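Copper-containing nitrite reductase (PDB 6THE) probably reduces nitrite to nitric oxide at its copper centres, as a trimeric core of two cupredoxin-type domains cut from a larger haem-containing nitrite reductase. Local coordinates at residues Asp237-Leu245 with Val256-Ile265; Phe268-Val279 with Leu290-Asn301. All coordinates share one frame; numbering follows the deposited sequence.

Contact 1 of 2, residues Asp237-Leu245 with Val256-Ile265; sequences DKVDLFGGL and VTVPPGGAAI
The carbonyl oxygen of I265 is gripped from the facing strand by two donors. D240 N donates to I265 O at 3.0 Å, and V239 CA adds a CH···O contact to I265 O at 3.2 Å. The amide sits 26° out of the carbonyl plane, with the N-H pointing fairly straight at the oxygen (162°). In return I265 N makes only a weak bond of 3.4 Å to D240 O. That oxygen also accepts G243 N, closing a type II turn D240-G243. G243 has positive phi, and a side chain on it would run into the CB of A263.

On one face of the sheet the carboxylate of D240 lies against the aliphatic stem of I265. The I265 and L245 side chains cross at about a right angle, I265 CD1 lying 3.8 Å from L245 CG. The other face looks into the beta sandwich of the C-terminal cupredoxin-type domain. Here the CG2 of V256, from the opposing sheet, meets both V239 CG1 (3.8 Å) and L241 CD1 (3.9 Å). V239 holds CG1 anti to its own amide nitrogen (chi1 169°), which brings this branch alongside V256. Within the turn, F242 offers the edge of its ring to the CD of P259, which lies in the ring plane 3.7 Å from F242 CD1. F242 O bonds to Q254 NE2 of the second subunit, and the F242 ring packs on T255 of that subunit. Apolar contacts thus outnumber the sparse backbone bonds, and burial between the sheets and against a neighbouring subunit probably does much of the holding.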
ATOM      1  N   ASP A 237       7.767  17.372   5.384  1.00 20.56           N
ATOM      2  CA  ASP A 237       8.489  17.548   6.635  1.00 20.79           C
ATOM      3  C   ASP A 237       7.916  16.604   7.689  1.00 20.91           C
ATOM      4  O   ASP A 237       8.667  15.951   8.410  1.00 20.95           O
ATOM      5  CB  ASP A 237       8.454  19.004   7.106  1.00 20.92           C
ATOM      6  CG  ASP A 237       9.125  19.986   6.159  1.00 21.04           C
ATOM      7  OD1 ASP A 237      10.000  19.553   5.378  1.00 21.13           O
ATOM      8  OD2 ASP A 237       8.770  21.181   6.211  0.50 21.07           O
ATOM      9  N   LYS A 238       6.580  16.550   7.765  1.00 21.02           N
ATOM     10  CA  LYS A 238       5.877  15.707   8.720  1.00 21.16           C
ATOM     11  C   LYS A 238       4.668  15.065   8.043  1.00 21.23           C
ATOM     12  O   LYS A 238       3.922  15.735   7.330  1.00 21.25           O
ATOM     13  CB  LYS A 238       5.464  16.515   9.954  1.00 21.16           C
ATOM     14  CG  LYS A 238       6.588  16.817  10.937  1.00 21.17           C
ATOM     15  CD  LYS A 238       6.268  17.937  11.903  1.00 21.19           C
ATOM     16  CE  LYS A 238       7.472  18.378  12.709  1.00 21.15           C
ATOM     17  NZ  LYS A 238       7.175  19.574  13.532  1.00 21.15           N
ATOM     18  N   VAL A 239       4.495  13.759   8.277  1.00 21.34           N
ATOM     19  CA  VAL A 239       3.377  13.000   7.738  1.00 21.46           C
ATOM     20  C   VAL A 239       2.724  12.212   8.870  1.00 21.58           C
ATOM     21  O   VAL A 239       3.385  11.426   9.548  1.00 21.58           O
ATOM     22  CB  VAL A 239       3.811  12.073   6.583  1.00 21.44           C
ATOM     23  CG1 VAL A 239       2.715  11.090   6.195  1.00 21.41           C
ATOM     24  CG2 VAL A 239       4.275  12.853   5.363  1.00 21.40           C
ATOM     25  N   ASP A 240       1.419  12.442   9.060  1.00 21.67           N
ATOM     26  CA  ASP A 240       0.608  11.637   9.959  1.00 21.69           C
ATOM     27  C   ASP A 240       0.058  10.449   9.175  1.00 21.70           C
ATOM     28  O   ASP A 240      -0.882  10.595   8.395  1.00 21.75           O
ATOM     29  CB  ASP A 240      -0.478  12.477  10.636  1.00 21.74           C
ATOM     30  CG  ASP A 240       0.073  13.571  11.536  1.00 21.81           C
ATOM     31  OD1 ASP A 240       0.790  13.233  12.499  1.00 21.78           O
ATOM     32  OD2 ASP A 240      -0.216  14.752  11.265  1.00 21.90           O
ATOM     33  N   LEU A 241       0.672   9.279   9.391  1.00 21.70           N
ATOM     34  CA  LEU A 241       0.387   8.075   8.627  1.00 21.65           C
ATOM     35  C   LEU A 241      -1.014   7.570   8.961  1.00 21.62           C
ATOM     36  O   LEU A 241      -1.356   7.404  10.131  1.00 21.58           O
ATOM     37  CB  LEU A 241       1.456   7.022   8.947  1.00 21.72           C
ATOM     38  CG  LEU A 241       1.542   5.837   7.985  1.00 21.75           C
ATOM     39  CD1 LEU A 241       2.071   6.271   6.624  1.00 21.76           C
ATOM     40  CD2 LEU A 241       2.416   4.736   8.564  1.00 21.74           C
ATOM     41  N   PHE A 242      -1.809   7.340   7.906  1.00 21.55           N
ATOM     42  CA  PHE A 242      -3.198   6.907   7.989  1.00 21.46           C
ATOM     43  C   PHE A 242      -4.059   7.991   8.638  1.00 21.41           C
ATOM     44  O   PHE A 242      -5.219   7.749   8.968  1.00 21.41           O
ATOM     45  CB  PHE A 242      -3.321   5.541   8.672  1.00 21.43           C
ATOM     46  CG  PHE A 242      -2.523   4.432   8.031  1.00 21.40           C
ATOM     47  CD1 PHE A 242      -2.784   4.026   6.730  1.00 21.40           C
ATOM     48  CD2 PHE A 242      -1.517   3.787   8.733  1.00 21.39           C
ATOM     49  CE1 PHE A 242      -2.052   3.004   6.143  1.00 21.40           C
ATOM     50  CE2 PHE A 242      -0.784   2.765   8.145  1.00 21.39           C
ATOM     51  CZ  PHE A 242      -1.053   2.376   6.852  1.00 21.41           C
ATOM     52  N   GLY A 243      -3.476   9.185   8.800  1.00 21.37           N
ATOM     53  CA  GLY A 243      -4.162  10.339   9.358  1.00 21.36           C
ATOM     54  C   GLY A 243      -4.450  10.180  10.848  1.00 21.36           C
ATOM     55  O   GLY A 243      -5.530  10.537  11.312  1.00 21.47           O
ATOM     56  N   GLY A 244      -3.474   9.637  11.585  1.00 21.32           N
ATOM     57  CA  GLY A 244      -3.585   9.471  13.026  1.00 21.32           C
ATOM     58  C   GLY A 244      -2.793  10.543  13.770  1.00 21.33           C
ATOM     59  O   GLY A 244      -1.625  10.776  13.465  1.00 21.41           O
ATOM     60  N   LEU A 245      -3.448  11.188  14.744  1.00 21.27           N
ATOM     61  CA  LEU A 245      -2.839  12.264  15.510  1.00 21.20           C
ATOM     62  C   LEU A 245      -2.643  11.828  16.960  1.00 21.18           C
ATOM     63  O   LEU A 245      -2.945  12.581  17.884  1.00 21.21           O
ATOM     64  CB  LEU A 245      -3.719  13.515  15.419  1.00 21.22           C
ATOM     65  CG  LEU A 245      -3.612  14.322  14.124  1.00 21.23           C
ATOM     66  CD1 LEU A 245      -4.694  15.390  14.062  1.00 21.20           C
ATOM     67  CD2 LEU A 245      -2.235  14.956  13.984  1.00 21.19           C
ATOM     68  N   VAL A 256       3.935   8.883   0.212  1.00 19.00           N
ATOM     69  CA  VAL A 256       3.218   8.224   1.294  1.00 18.99           C
ATOM     70  C   VAL A 256       2.056   7.415   0.719  1.00 19.01           C
ATOM     71  O   VAL A 256       1.283   7.915  -0.097  1.00 19.01           O
ATOM     72  CB  VAL A 256       2.762   9.227   2.376  1.00 18.99           C
ATOM     73  CG1 VAL A 256       1.985  10.404   1.801  1.00 18.99           C
ATOM     74  CG2 VAL A 256       1.982   8.556   3.498  1.00 18.98           C
ATOM     75  N   THR A 257       1.959   6.153   1.157  1.00 19.00           N
ATOM     76  CA  THR A 257       0.880   5.261   0.768  1.00 18.98           C
ATOM     77  C   THR A 257      -0.368   5.600   1.579  1.00 18.93           C
ATOM     78  O   THR A 257      -0.369   5.480   2.803  1.00 18.98           O
ATOM     79  CB  THR A 257       1.290   3.791   0.930  1.00 19.01           C
ATOM     80  OG1 THR A 257       2.388   3.538   0.052  1.00 19.08           O
ATOM     81  CG2 THR A 257       0.169   2.819   0.629  1.00 19.01           C
ATOM     82  N   VAL A 258      -1.419   6.033   0.875  1.00 18.84           N
ATOM     83  CA  VAL A 258      -2.703   6.321   1.492  1.00 18.79           C
ATOM     84  C   VAL A 258      -3.726   5.322   0.956  1.00 18.73           C
ATOM     85  O   VAL A 258      -4.030   5.323  -0.235  1.00 18.72           O
ATOM     86  CB  VAL A 258      -3.145   7.781   1.257  1.00 18.77           C
ATOM     87  CG1 VAL A 258      -4.385   8.131   2.066  1.00 18.75           C
ATOM     88  CG2 VAL A 258      -2.026   8.769   1.550  1.00 18.78           C
ATOM     89  N   PRO A 259      -4.276   4.435   1.820  1.00 18.70           N
ATOM     90  CA  PRO A 259      -5.238   3.422   1.383  1.00 18.69           C
ATOM     91  C   PRO A 259      -6.613   4.028   1.115  1.00 18.70           C
ATOM     92  O   PRO A 259      -6.886   5.148   1.543  1.00 18.73           O
ATOM     93  CB  PRO A 259      -5.308   2.478   2.592  1.00 18.69           C
ATOM     94  CG  PRO A 259      -5.014   3.368   3.779  1.00 18.68           C
ATOM     95  CD  PRO A 259      -4.003   4.371   3.265  1.00 18.69           C
ATOM     96  N   PRO A 260      -7.515   3.323   0.389  1.00 18.72           N
ATOM     97  CA  PRO A 260      -8.907   3.759   0.265  1.00 18.72           C
ATOM     98  C   PRO A 260      -9.567   3.772   1.642  1.00 18.77           C
ATOM     99  O   PRO A 260      -9.419   2.826   2.414  1.00 18.73           O
ATOM    100  CB  PRO A 260      -9.551   2.713  -0.659  1.00 18.71           C
ATOM    101  CG  PRO A 260      -8.629   1.512  -0.584  1.00 18.66           C
ATOM    102  CD  PRO A 260      -7.246   2.084  -0.358  1.00 18.68           C
ATOM    103  N   GLY A 261     -10.263   4.873   1.946  1.00 18.87           N
ATOM    104  CA  GLY A 261     -10.867   5.078   3.253  1.00 19.01           C
ATOM    105  C   GLY A 261      -9.840   5.499   4.301  1.00 19.16           C
ATOM    106  O   GLY A 261     -10.148   5.547   5.490  1.00 19.23           O
ATOM    107  N   GLY A 262      -8.621   5.804   3.838  1.00 19.26           N
ATOM    108  CA  GLY A 262      -7.535   6.244   4.699  1.00 19.39           C
ATOM    109  C   GLY A 262      -7.195   7.714   4.466  1.00 19.55           C
ATOM    110  O   GLY A 262      -7.717   8.336   3.542  1.00 19.53           O
ATOM    111  N   ALA A 263      -6.307   8.250   5.312  1.00 19.71           N
ATOM    112  CA  ALA A 263      -5.963   9.662   5.286  1.00 19.89           C
ATOM    113  C   ALA A 263      -4.454   9.849   5.419  1.00 20.06           C
ATOM    114  O   ALA A 263      -3.715   8.882   5.594  1.00 20.10           O
ATOM    115  CB  ALA A 263      -6.700  10.382   6.388  1.00 19.88           C
ATOM    116  N   ALA A 264      -4.023  11.112   5.316  1.00 20.29           N
ATOM    117  CA  ALA A 264      -2.654  11.528   5.570  1.00 20.51           C
ATOM    118  C   ALA A 264      -2.621  13.040   5.777  1.00 20.70           C
ATOM    119  O   ALA A 264      -3.216  13.790   5.005  1.00 20.69           O
ATOM    120  CB  ALA A 264      -1.754  11.114   4.430  1.00 20.42           C
ATOM    121  N   ILE A 265      -1.929  13.469   6.838  1.00 21.02           N
ATOM    122  CA  ILE A 265      -1.671  14.881   7.071  1.00 21.35           C
ATOM    123  C   ILE A 265      -0.227  15.166   6.666  1.00 21.62           C
ATOM    124  O   ILE A 265       0.709  14.817   7.386  1.00 21.54           O
ATOM    125  CB  ILE A 265      -1.976  15.280   8.530  1.00 21.30           C
ATOM    126  CG1 ILE A 265      -3.443  15.025   8.892  1.00 21.30           C
ATOM    127  CG2 ILE A 265      -1.578  16.727   8.792  1.00 21.26           C
ATOM    128  CD1 ILE A 265      -3.723  15.011  10.378  1.00 21.29           C
TER

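Contact 2 of 2, residues Phe268-Val279 with Leu290-Asn301; sequences FKVEVPGTYTLV and LLGILHVQGPEN
Y276 turns the edge of its ring to two backbone oxygens, L294 O across the contact and V272 O of its own segment, both close to the ring plane. Y276 OH donates to V272 O at 2.7 Å, arriving 39° above that carbonyl's plane, while Y276 CD1 leans on V296 CG2 at 3.6 Å. The H295 ring has the CG2 of I293 over one face, offset toward the rim; F268 presents an edge, its CE2 meeting the CD2 of L294.

A tyrosine whose hydroxyl binds the backbone four residues earlier, across a P273-G274 step, is a tyrosine corner, the motif found where chains arch between the sheets of Greek-key barrels. Here it pins the crossing from strand 263-269 to strand 274-280. With CG beside the amide nitrogen (chi1 -67°), the ring lies back under the arch. A phenylalanine here would probably leave V272 O without this donor and the arch freer to shift.

Strands 274-280 and 292-297 form an antiparallel hairpin, bonded in pairs at G274 with V296, Y276 with L294 and L278 with G292. L294 N to Y276 O spans 2.7 Å. The inner face carries Y276, L278, L294 and V296; V296 CG1 meets V270 CG1 as the two valines slide past each other, and L278 CD1 touches L294 CB at 3.9 Å. On the outer face T277 CG2 rests on L291 CD1 (3.7 Å). Just before strand 274-280, the ring of P273 lies along the backbone of G298-E300, beyond the end of strand 292-297, with P273 CD 3.4 Å from P299 O.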
ATOM      1  N   PHE A 268       4.746  20.549   4.836  1.00 24.67           N
ATOM      2  CA  PHE A 268       6.012  20.871   4.195  1.00 25.19           C
ATOM      3  C   PHE A 268       6.215  22.384   4.138  1.00 25.65           C
ATOM      4  O   PHE A 268       5.252  23.151   4.136  1.00 25.75           O
ATOM      5  CB  PHE A 268       6.115  20.222   2.809  1.00 25.09           C
ATOM      6  CG  PHE A 268       4.982  20.524   1.861  1.00 25.02           C
ATOM      7  CD1 PHE A 268       3.837  19.740   1.850  1.00 24.98           C
ATOM      8  CD2 PHE A 268       5.064  21.583   0.968  1.00 24.95           C
ATOM      9  CE1 PHE A 268       2.796  20.015   0.976  1.00 24.95           C
ATOM     10  CE2 PHE A 268       4.023  21.857   0.093  1.00 24.95           C
ATOM     11  CZ  PHE A 268       2.891  21.072   0.098  1.00 24.95           C
ATOM     12  N   LYS A 269       7.490  22.787   4.098  1.00 26.19           N
ATOM     13  CA  LYS A 269       7.896  24.174   3.947  1.00 26.66           C
ATOM     14  C   LYS A 269       8.286  24.407   2.489  1.00 26.96           C
ATOM     15  O   LYS A 269       9.064  23.642   1.923  1.00 27.02           O
ATOM     16  CB  LYS A 269       9.066  24.468   4.891  1.00 26.81           C
ATOM     17  CG  LYS A 269       9.705  25.847   4.769  1.00 26.91           C
ATOM     18  CD  LYS A 269       9.125  26.879   5.712  1.00 26.95           C
ATOM     19  CE  LYS A 269      10.021  28.087   5.881  1.00 27.00           C
ATOM     20  NZ  LYS A 269       9.433  29.082   6.810  1.00 27.07           N
ATOM     21  N   VAL A 270       7.728  25.466   1.892  1.00 27.31           N
ATOM     22  CA  VAL A 270       8.033  25.820   0.515  1.00 27.69           C
ATOM     23  C   VAL A 270       9.138  26.874   0.522  1.00 27.83           C
ATOM     24  O   VAL A 270       9.012  27.906   1.178  1.00 28.02           O
ATOM     25  CB  VAL A 270       6.782  26.290  -0.254  1.00 27.83           C
ATOM     26  CG1 VAL A 270       7.087  26.518  -1.726  1.00 27.96           C
ATOM     27  CG2 VAL A 270       5.622  25.316  -0.102  1.00 27.85           C
ATOM     28  N   GLU A 271      10.216  26.598  -0.222  1.00 27.89           N
ATOM     29  CA  GLU A 271      11.439  27.381  -0.138  1.00 27.88           C
ATOM     30  C   GLU A 271      11.740  28.057  -1.474  1.00 27.74           C
ATOM     31  O   GLU A 271      12.428  29.075  -1.509  1.00 27.81           O
ATOM     32  CB  GLU A 271      12.612  26.491   0.282  1.00 28.20           C
ATOM     33  CG  GLU A 271      12.429  25.823   1.636  1.00 28.50           C
ATOM     34  CD  GLU A 271      12.721  26.679   2.859  1.00 28.78           C
ATOM     35  OE1 GLU A 271      12.734  27.921   2.732  1.00 28.92           O
ATOM     36  OE2 GLU A 271      12.937  26.098   3.942  1.00 28.95           O
ATOM     37  N   VAL A 272      11.226  27.477  -2.566  1.00 27.41           N
ATOM     38  CA  VAL A 272      11.581  27.901  -3.912  1.00 27.06           C
ATOM     39  C   VAL A 272      10.307  28.232  -4.690  1.00 26.81           C
ATOM     40  O   VAL A 272       9.343  27.468  -4.651  1.00 26.85           O
ATOM     41  CB  VAL A 272      12.436  26.831  -4.622  1.00 27.04           C
ATOM     42  CG1 VAL A 272      12.573  27.085  -6.115  1.00 27.09           C
ATOM     43  CG2 VAL A 272      13.809  26.683  -3.982  1.00 27.04           C
ATOM     44  N   PRO A 273      10.261  29.378  -5.413  1.00 26.50           N
ATOM     45  CA  PRO A 273       9.098  29.734  -6.229  1.00 26.22           C
ATOM     46  C   PRO A 273       8.987  28.884  -7.493  1.00 25.97           C
ATOM     47  O   PRO A 273       9.989  28.373  -7.991  1.00 26.01           O
ATOM     48  CB  PRO A 273       9.367  31.198  -6.609  1.00 26.26           C
ATOM     49  CG  PRO A 273      10.875  31.313  -6.595  1.00 26.34           C
ATOM     50  CD  PRO A 273      11.321  30.399  -5.473  1.00 26.43           C
ATOM     51  N   GLY A 274       7.756  28.748  -8.000  1.00 25.64           N
ATOM     52  CA  GLY A 274       7.493  28.004  -9.221  1.00 25.21           C
ATOM     53  C   GLY A 274       6.202  27.194  -9.138  1.00 24.93           C
ATOM     54  O   GLY A 274       5.346  27.461  -8.297  1.00 24.88           O
ATOM     55  N   THR A 275       6.083  26.203 -10.029  1.00 24.70           N
ATOM     56  CA  THR A 275       4.909  25.349 -10.112  1.00 24.45           C
ATOM     57  C   THR A 275       5.228  23.989  -9.496  1.00 24.32           C
ATOM     58  O   THR A 275       6.262  23.393  -9.795  1.00 24.32           O
ATOM     59  CB  THR A 275       4.406  25.240 -11.558  1.00 24.39           C
ATOM     60  OG1 THR A 275       4.245  26.561 -12.076  1.00 24.32           O
ATOM     61  CG2 THR A 275       3.099  24.486 -11.683  1.00 24.34           C
ATOM     62  N   TYR A 276       4.321  23.519  -8.632  1.00 24.17           N
ATOM     63  CA  TYR A 276       4.446  22.233  -7.965  1.00 24.03           C
ATOM     64  C   TYR A 276       3.218  21.385  -8.283  1.00 23.94           C
ATOM     65  O   TYR A 276       2.106  21.904  -8.360  1.00 23.99           O
ATOM     66  CB  TYR A 276       4.648  22.432  -6.461  1.00 23.98           C
ATOM     67  CG  TYR A 276       5.959  23.079  -6.085  1.00 23.99           C
ATOM     68  CD1 TYR A 276       6.117  24.457  -6.124  1.00 24.00           C
ATOM     69  CD2 TYR A 276       7.044  22.315  -5.688  1.00 23.98           C
ATOM     70  CE1 TYR A 276       7.319  25.057  -5.783  1.00 24.01           C
ATOM     71  CE2 TYR A 276       8.253  22.899  -5.343  1.00 23.97           C
ATOM     72  CZ  TYR A 276       8.391  24.276  -5.390  1.00 24.01           C
ATOM     73  OH  TYR A 276       9.578  24.855  -5.049  1.00 24.08           O
ATOM     74  N   THR A 277       3.434  20.076  -8.461  1.00 23.84           N
ATOM     75  CA  THR A 277       2.398  19.191  -8.968  1.00 23.82           C
ATOM     76  C   THR A 277       1.985  18.187  -7.893  1.00 23.79           C
ATOM     77  O   THR A 277       2.824  17.488  -7.331  1.00 23.79           O
ATOM     78  CB  THR A 277       2.841  18.520 -10.275  1.00 23.82           C
ATOM     79  OG1 THR A 277       3.382  19.522 -11.136  1.00 23.88           O
ATOM     80  CG2 THR A 277       1.716  17.799 -10.986  1.00 23.79           C
ATOM     81  N   LEU A 278       0.674  18.133  -7.627  1.00 23.81           N
ATOM     82  CA  LEU A 278       0.081  17.140  -6.746  1.00 23.81           C
ATOM     83  C   LEU A 278      -0.371  15.951  -7.590  1.00 23.77           C
ATOM     84  O   LEU A 278      -1.218  16.102  -8.470  1.00 23.77           O
ATOM     85  CB  LEU A 278      -1.109  17.766  -6.007  1.00 23.84           C
ATOM     86  CG  LEU A 278      -0.775  18.596  -4.767  1.00 23.86           C
ATOM     87  CD1 LEU A 278      -0.419  20.028  -5.144  1.00 23.83           C
ATOM     88  CD2 LEU A 278      -1.943  18.588  -3.792  1.00 23.87           C
ATOM     89  N   VAL A 279       0.211  14.776  -7.315  1.00 23.78           N
ATOM     90  CA  VAL A 279      -0.079  13.569  -8.074  1.00 23.82           C
ATOM     91  C   VAL A 279      -0.056  12.358  -7.145  1.00 23.90           C
ATOM     92  O   VAL A 279       0.607  12.368  -6.109  1.00 24.02           O
ATOM     93  CB  VAL A 279       0.909  13.363  -9.242  1.00 23.77           C
ATOM     94  CG1 VAL A 279       0.635  14.286 -10.420  1.00 23.76           C
ATOM     95  CG2 VAL A 279       2.361  13.451  -8.799  1.00 23.69           C
ATOM     96  N   LEU A 290      -5.937  12.879 -12.765  1.00 23.78           N
ATOM     97  CA  LEU A 290      -5.379  12.951 -11.423  1.00 23.93           C
ATOM     98  C   LEU A 290      -4.126  13.825 -11.439  1.00 24.15           C
ATOM     99  O   LEU A 290      -3.003  13.322 -11.431  1.00 24.16           O
ATOM    100  CB  LEU A 290      -5.083  11.531 -10.925  1.00 23.81           C
ATOM    101  CG  LEU A 290      -4.977  11.355  -9.409  1.00 23.70           C
ATOM    102  CD1 LEU A 290      -6.267  11.767  -8.716  1.00 23.61           C
ATOM    103  CD2 LEU A 290      -4.639   9.915  -9.066  1.00 23.68           C
ATOM    104  N   LEU A 291      -4.350  15.145 -11.455  1.00 24.40           N
ATOM    105  CA  LEU A 291      -3.289  16.135 -11.536  1.00 24.65           C
ATOM    106  C   LEU A 291      -3.713  17.380 -10.760  1.00 24.85           C
ATOM    107  O   LEU A 291      -4.820  17.881 -10.942  1.00 24.88           O
ATOM    108  CB  LEU A 291      -3.041  16.468 -13.012  1.00 24.68           C
ATOM    109  CG  LEU A 291      -1.778  17.273 -13.314  1.00 24.68           C
ATOM    110  CD1 LEU A 291      -0.593  16.350 -13.558  1.00 24.67           C
ATOM    111  CD2 LEU A 291      -1.994  18.178 -14.518  1.00 24.73           C
ATOM    112  N   GLY A 292      -2.812  17.864  -9.897  1.00 25.13           N
ATOM    113  CA  GLY A 292      -3.037  19.069  -9.114  1.00 25.44           C
ATOM    114  C   GLY A 292      -1.882  20.056  -9.265  1.00 25.75           C
ATOM    115  O   GLY A 292      -0.741  19.649  -9.472  1.00 25.85           O
ATOM    116  N   ILE A 293      -2.196  21.353  -9.158  1.00 26.05           N
ATOM    117  CA  ILE A 293      -1.214  22.406  -9.363  1.00 26.32           C
ATOM    118  C   ILE A 293      -1.125  23.264  -8.102  1.00 26.69           C
ATOM    119  O   ILE A 293      -2.143  23.663  -7.541  1.00 26.61           O
ATOM    120  CB  ILE A 293      -1.551  23.239 -10.620  1.00 26.18           C
ATOM    121  CG1 ILE A 293      -1.510  22.405 -11.906  1.00 26.14           C
ATOM    122  CG2 ILE A 293      -0.673  24.481 -10.721  1.00 26.15           C
ATOM    123  CD1 ILE A 293      -0.159  21.798 -12.229  1.00 26.19           C
ATOM    124  N   LEU A 294       0.116  23.528  -7.673  1.00 27.23           N
ATOM    125  CA  LEU A 294       0.412  24.432  -6.573  1.00 27.86           C
ATOM    126  C   LEU A 294       1.344  25.531  -7.079  1.00 28.46           C
ATOM    127  O   LEU A 294       2.528  25.291  -7.314  1.00 28.52           O
ATOM    128  CB  LEU A 294       1.036  23.631  -5.423  1.00 27.77           C
ATOM    129  CG  LEU A 294       1.657  24.436  -4.279  1.00 27.71           C
ATOM    130  CD1 LEU A 294       0.601  25.209  -3.502  1.00 27.62           C
ATOM    131  CD2 LEU A 294       2.442  23.528  -3.343  1.00 27.63           C
ATOM    132  N   HIS A 295       0.780  26.731  -7.265  1.00 29.29           N
ATOM    133  CA  HIS A 295       1.529  27.894  -7.712  1.00 30.13           C
ATOM    134  C   HIS A 295       2.190  28.568  -6.513  1.00 30.91           C
ATOM    135  O   HIS A 295       1.517  28.917  -5.545  1.00 30.88           O
ATOM    136  CB  HIS A 295       0.618  28.872  -8.471  1.00 30.09           C
ATOM    137  CG  HIS A 295       0.241  28.425  -9.844  1.00 30.02           C
ATOM    138  ND1 HIS A 295       1.170  28.279 -10.856  1.00 30.07           N
ATOM    139  CD2 HIS A 295      -0.959  28.118 -10.384  1.00 29.98           C
ATOM    140  CE1 HIS A 295       0.561  27.886 -11.957  1.00 29.96           C
ATOM    141  NE2 HIS A 295      -0.747  27.782 -11.693  1.00 29.98           N
ATOM    142  N   VAL A 296       3.514  28.744  -6.597  1.00 31.97           N
ATOM    143  CA  VAL A 296       4.274  29.404  -5.547  1.00 32.96           C
ATOM    144  C   VAL A 296       4.922  30.660  -6.127  1.00 33.84           C
ATOM    145  O   VAL A 296       5.742  30.578  -7.040  1.00 33.91           O
ATOM    146  CB  VAL A 296       5.312  28.460  -4.907  1.00 32.84           C
ATOM    147  CG1 VAL A 296       6.170  29.182  -3.877  1.00 32.80           C
ATOM    148  CG2 VAL A 296       4.653  27.238  -4.286  1.00 32.74           C
ATOM    149  N   GLN A 297       4.535  31.816  -5.576  1.00 35.15           N
ATOM    150  CA  GLN A 297       5.004  33.109  -6.045  1.00 36.49           C
ATOM    151  C   GLN A 297       5.898  33.744  -4.984  1.00 37.19           C
ATOM    152  O   GLN A 297       5.608  33.660  -3.791  1.00 37.18           O
ATOM    153  CB  GLN A 297       3.816  34.015  -6.381  1.00 36.86           C
ATOM    154  CG  GLN A 297       2.986  33.526  -7.562  1.00 37.34           C
ATOM    155  CD  GLN A 297       1.719  34.321  -7.772  1.00 37.62           C
ATOM    156  OE1 GLN A 297       1.641  35.507  -7.458  1.00 37.72           O
ATOM    157  NE2 GLN A 297       0.707  33.665  -8.318  1.00 37.68           N
ATOM    158  N   GLY A 298       6.986  34.376  -5.439  1.00 38.11           N
ATOM    159  CA  GLY A 298       7.916  35.062  -4.556  1.00 39.38           C
ATOM    160  C   GLY A 298       9.320  35.155  -5.152  1.00 40.41           C
ATOM    161  O   GLY A 298       9.525  34.825  -6.319  1.00 40.42           O
ATOM    162  N   PRO A 299      10.325  35.612  -4.367  1.00 41.16           N
ATOM    163  CA  PRO A 299      11.699  35.738  -4.859  1.00 41.75           C
ATOM    164  C   PRO A 299      12.413  34.390  -4.941  1.00 42.38           C
ATOM    165  O   PRO A 299      12.055  33.448  -4.234  1.00 42.53           O
ATOM    166  CB  PRO A 299      12.364  36.633  -3.802  1.00 41.76           C
ATOM    167  CG  PRO A 299      11.609  36.327  -2.525  1.00 41.58           C
ATOM    168  CD  PRO A 299      10.188  36.038  -2.964  1.00 41.38           C
ATOM    169  N   GLU A 300      13.430  34.325  -5.807  1.00 43.10           N
ATOM    170  CA  GLU A 300      14.193  33.109  -6.044  1.00 43.68           C
ATOM    171  C   GLU A 300      15.151  32.866  -4.881  1.00 43.87           C
ATOM    172  O   GLU A 300      15.666  33.811  -4.285  1.00 43.96           O
ATOM    173  CB  GLU A 300      14.944  33.203  -7.375  1.00 44.03           C
ATOM    174  CG  GLU A 300      14.027  33.218  -8.587  1.00 44.54           C
ATOM    175  CD  GLU A 300      14.690  33.551  -9.913  1.00 44.97           C
ATOM    176  OE1 GLU A 300      14.188  33.080 -10.954  1.00 45.18           O
ATOM    177  OE2 GLU A 300      15.701  34.285  -9.906  1.00 45.07           O
ATOM    178  N   ASN A 301      15.376  31.583  -4.574  1.00 43.96           N
ATOM    179  CA  ASN A 301      16.264  31.166  -3.501  1.00 44.03           C
ATOM    180  C   ASN A 301      17.398  30.332  -4.094  1.00 44.22           C
ATOM    181  O   ASN A 301      17.285  29.111  -4.190  1.00 44.15           O
ATOM    182  CB  ASN A 301      15.499  30.427  -2.398  1.00 43.89           C
ATOM    183  CG  ASN A 301      16.267  30.301  -1.097  1.00 43.77           C
ATOM    184  OD1 ASN A 301      17.461  30.589  -1.035  1.00 43.67           O
ATOM    185  ND2 ASN A 301      15.587  29.870  -0.047  1.00 43.82           N
TER

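Strand 263-269 runs through both contacts: its start pairs at I265 with D240 in contact 1, and its end leads into the arch of contact 2; the centres of the two contacts are about 21 Å apart. The two touch directly where D237 OD2 lies 2.9 Å from K269 N. Strands 256-258 and 274-280 also belong to one sheet, with 227-232 between them. The side chain of V279, in contact 2, comes within about 6 Å of a bound copper, against about 11 Å for P259 in contact 1. Both contacts pack on the third subunit, contact 2 through its I92 and A93. In this family the type 2 copper typically lies between subunits.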